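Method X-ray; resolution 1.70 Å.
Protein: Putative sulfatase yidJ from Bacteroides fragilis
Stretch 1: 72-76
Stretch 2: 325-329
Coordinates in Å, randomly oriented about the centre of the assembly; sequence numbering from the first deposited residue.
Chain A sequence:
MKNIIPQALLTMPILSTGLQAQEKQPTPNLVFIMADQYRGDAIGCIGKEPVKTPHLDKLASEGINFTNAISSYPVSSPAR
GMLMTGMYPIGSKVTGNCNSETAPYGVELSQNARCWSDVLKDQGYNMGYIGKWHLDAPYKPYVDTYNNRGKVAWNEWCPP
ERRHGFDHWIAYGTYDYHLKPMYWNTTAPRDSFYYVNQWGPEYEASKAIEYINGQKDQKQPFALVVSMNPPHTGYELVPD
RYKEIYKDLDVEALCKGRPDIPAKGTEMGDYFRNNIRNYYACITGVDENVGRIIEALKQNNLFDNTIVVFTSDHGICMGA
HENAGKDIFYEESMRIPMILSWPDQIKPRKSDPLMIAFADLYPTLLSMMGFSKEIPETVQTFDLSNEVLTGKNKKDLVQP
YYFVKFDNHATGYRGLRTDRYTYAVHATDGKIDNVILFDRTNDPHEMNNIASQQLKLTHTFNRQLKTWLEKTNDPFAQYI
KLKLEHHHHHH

Stretch 1, residues 72-76: SYPVS
Stretch 2, residues 325-329: GKDIF

Two loop segments run in roughly opposite directions, the CA atoms of Pro74 and Asp327 lying 5.0 Å apart. Ser72 (phi/psi -63/-35, chi1 m) stands out of reach of stretch 2. Tyr73 (-124/87, chi1 t, chi2 -21°) points its CA-to-CB bond away, yet its long ring returns: CE1 lies 3.6 Å from Asp327 OD1, at the ring edge. One water joins the polar tips, 2.8 Å from Tyr73 OH and donating to Asp327 OD2 at 3.0 Å.

Pro74 (-70/66, C-gamma endo) has its CA-to-CB bond toward stretch 2. Its compact ring packs CG 3.5 Å from Ile328 O, while its O accepts a weak hydrogen bond from Asp327 N (3.0 Å, 129°). Val75 N donates to Tyr73 O at 2.8 Å, closing a tight turn about Pro74. Asp327 (69/44, t, chi2 -5°) tolerates positive phi better than most non-glycine residues; its CA-to-CB bond points away, though CB touches stretch 1. That of Ile328 (-154/160, t, p) points away.

Val75 (-145/144, t), the N-cap, has its CA-to-CB bond sideways; CG2 approaches Asp327 CG very tightly, at 3.1 Å. Ser76 (-46/-76, t) begins the helix; its N donates to a second water at 2.9 Å. Lys326 (-121/-140, p, m, m, chi4 -126°), CA-to-CB toward, extends NZ weakly to it, 3.5 Å. Gly325 (-108/-143) and Phe329 (-73/-10, p, chi2 -107°) make no contact.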

ATOM      1  N   SER A  72       3.078 -24.130 -15.596  1.00  4.75           N
ATOM      2  CA  SER A  72       3.498 -25.210 -14.699  1.00  7.39           C
ATOM      3  C   SER A  72       4.106 -24.804 -13.355  1.00  7.80           C
ATOM      4  O   SER A  72       3.918 -25.499 -12.353  1.00  9.31           O
ATOM      5  CB  SER A  72       4.447 -26.148 -15.450  1.00  9.00           C
ATOM      6  OG  SER A  72       3.745 -26.836 -16.474  1.00 12.24           O
ATOM      7  N   TYR A  73       4.855 -23.710 -13.333  1.00  6.73           N
ATOM      8  CA  TYR A  73       5.436 -23.219 -12.084  1.00  4.46           C
ATOM      9  C   TYR A  73       4.890 -21.798 -12.032  1.00  9.01           C
ATOM     10  O   TYR A  73       5.531 -20.857 -12.499  1.00  7.43           O
ATOM     11  CB  TYR A  73       6.966 -23.206 -12.158  1.00  6.49           C
ATOM     12  CG  TYR A  73       7.659 -23.110 -10.811  1.00  7.32           C
ATOM     13  CD1 TYR A  73       6.994 -22.612  -9.694  1.00  2.86           C
ATOM     14  CD2 TYR A  73       8.988 -23.515 -10.658  1.00  5.18           C
ATOM     15  CE1 TYR A  73       7.629 -22.518  -8.453  1.00  6.96           C
ATOM     16  CE2 TYR A  73       9.638 -23.418  -9.417  1.00  7.74           C
ATOM     17  CZ  TYR A  73       8.947 -22.920  -8.324  1.00  8.99           C
ATOM     18  OH  TYR A  73       9.568 -22.822  -7.096  1.00  7.24           O
ATOM     19  N   PRO A  74       3.682 -21.631 -11.470  1.00  8.01           N
ATOM     20  CA  PRO A  74       3.026 -20.325 -11.371  1.00  5.51           C
ATOM     21  C   PRO A  74       3.619 -19.289 -10.416  1.00  7.77           C
ATOM     22  O   PRO A  74       3.003 -18.919  -9.420  1.00  6.41           O
ATOM     23  CB  PRO A  74       1.586 -20.701 -11.033  1.00  8.37           C
ATOM     24  CG  PRO A  74       1.769 -21.893 -10.153  1.00 10.62           C
ATOM     25  CD  PRO A  74       2.845 -22.688 -10.873  1.00  7.61           C
ATOM     26  N   VAL A  75       4.828 -18.838 -10.748  1.00  2.73           N
ATOM     27  CA  VAL A  75       5.573 -17.832  -9.998  1.00  9.09           C
ATOM     28  C   VAL A  75       6.339 -17.031 -11.054  1.00  4.86           C
ATOM     29  O   VAL A  75       6.806 -17.597 -12.046  1.00  6.23           O
ATOM     30  CB  VAL A  75       6.568 -18.477  -9.018  1.00  8.58           C
ATOM     31  CG1 VAL A  75       7.335 -17.397  -8.269  1.00 19.87           C
ATOM     32  CG2 VAL A  75       5.819 -19.365  -8.039  1.00 10.97           C
ATOM     33  N   SER A  76       6.477 -15.726 -10.837  1.00  8.29           N
ATOM     34  CA  SER A  76       7.129 -14.850 -11.812  1.00  5.60           C
ATOM     35  C   SER A  76       8.456 -15.289 -12.447  1.00  7.88           C
ATOM     36  O   SER A  76       8.485 -15.701 -13.607  1.00  4.91           O
ATOM     37  CB  SER A  76       7.285 -13.443 -11.228  1.00  7.41           C
ATOM     38  OG  SER A  76       7.841 -12.562 -12.196  1.00  9.83           O
ATOM     39  N   GLY A 325      -1.975 -15.448  -2.654  1.00  7.63           N
ATOM     40  CA  GLY A 325      -1.167 -15.291  -3.872  1.00  8.36           C
ATOM     41  C   GLY A 325      -1.309 -16.402  -4.857  1.00  9.57           C
ATOM     42  O   GLY A 325      -2.424 -16.843  -5.107  1.00  8.63           O
ATOM     43  N   LYS A 326      -0.200 -16.743  -5.510  1.00  9.97           N
ATOM     44  CA  LYS A 326      -0.209 -17.895  -6.403  1.00  9.48           C
ATOM     45  C   LYS A 326       0.870 -18.879  -5.862  1.00  8.31           C
ATOM     46  O   LYS A 326       1.032 -19.054  -4.646  1.00 10.30           O
ATOM     47  CB  LYS A 326       0.069 -17.576  -7.853  1.00 11.42           C
ATOM     48  CG  LYS A 326       1.462 -17.078  -8.131  1.00 20.27           C
ATOM     49  CD  LYS A 326       1.942 -16.115  -7.072  1.00 19.81           C
ATOM     50  CE  LYS A 326       1.455 -14.710  -7.335  1.00 10.00           C
ATOM     51  NZ  LYS A 326       2.592 -13.739  -7.368  1.00 16.07           N
ATOM     52  N   ASP A 327       1.610 -19.503  -6.773  1.00  8.50           N
ATOM     53  CA  ASP A 327       2.644 -20.469  -6.425  1.00  9.58           C
ATOM     54  C   ASP A 327       1.986 -21.739  -5.853  1.00  8.58           C
ATOM     55  O   ASP A 327       2.448 -22.293  -4.856  1.00 10.04           O
ATOM     56  CB  ASP A 327       3.616 -19.890  -5.386  1.00 10.76           C
ATOM     57  CG  ASP A 327       4.943 -20.660  -5.353  1.00 18.75           C
ATOM     58  OD1 ASP A 327       5.045 -21.669  -6.057  1.00 16.74           O
ATOM     59  OD2 ASP A 327       5.883 -20.259  -4.639  1.00 18.34           O
ATOM     60  N   ILE A 328       0.919 -22.192  -6.506  1.00  8.84           N
ATOM     61  CA  ILE A 328       0.195 -23.377  -6.059  1.00  8.00           C
ATOM     62  C   ILE A 328      -0.525 -24.053  -7.225  1.00  6.85           C
ATOM     63  O   ILE A 328      -0.781 -23.431  -8.257  1.00  8.50           O
ATOM     64  CB  ILE A 328      -0.812 -22.998  -4.947  1.00  9.96           C
ATOM     65  CG1 ILE A 328      -1.388 -24.259  -4.308  1.00  9.01           C
ATOM     66  CG2 ILE A 328      -1.918 -22.125  -5.517  1.00  7.95           C
ATOM     67  CD1 ILE A 328      -0.386 -25.038  -3.482  1.00 20.12           C
ATOM     68  N   PHE A 329      -0.863 -25.323  -7.050  1.00  6.59           N
ATOM     69  CA  PHE A 329      -1.492 -26.110  -8.102  1.00  7.45           C
ATOM     70  C   PHE A 329      -2.950 -25.841  -8.456  1.00  5.81           C
ATOM     71  O   PHE A 329      -3.441 -26.359  -9.459  1.00  8.51           O
ATOM     72  CB  PHE A 329      -1.319 -27.594  -7.785  1.00  8.94           C
ATOM     73  CG  PHE A 329      -1.615 -27.936  -6.359  1.00  8.89           C
ATOM     74  CD1 PHE A 329      -0.582 -28.247  -5.479  1.00 10.73           C
ATOM     75  CD2 PHE A 329      -2.921 -27.896  -5.881  1.00 10.66           C
ATOM     76  CE1 PHE A 329      -0.849 -28.517  -4.137  1.00 19.32           C
ATOM     77  CE2 PHE A 329      -3.199 -28.162  -4.542  1.00  8.59           C
ATOM     78  CZ  PHE A 329      -2.160 -28.471  -3.669  1.00 12.81           C
TER
HETATM   79  O   HOH W   1       8.688 -20.581  -5.652  1.00 12.83           O
HETATM   80  O   HOH W   2       5.845 -14.279  -8.383  1.00 22.05           O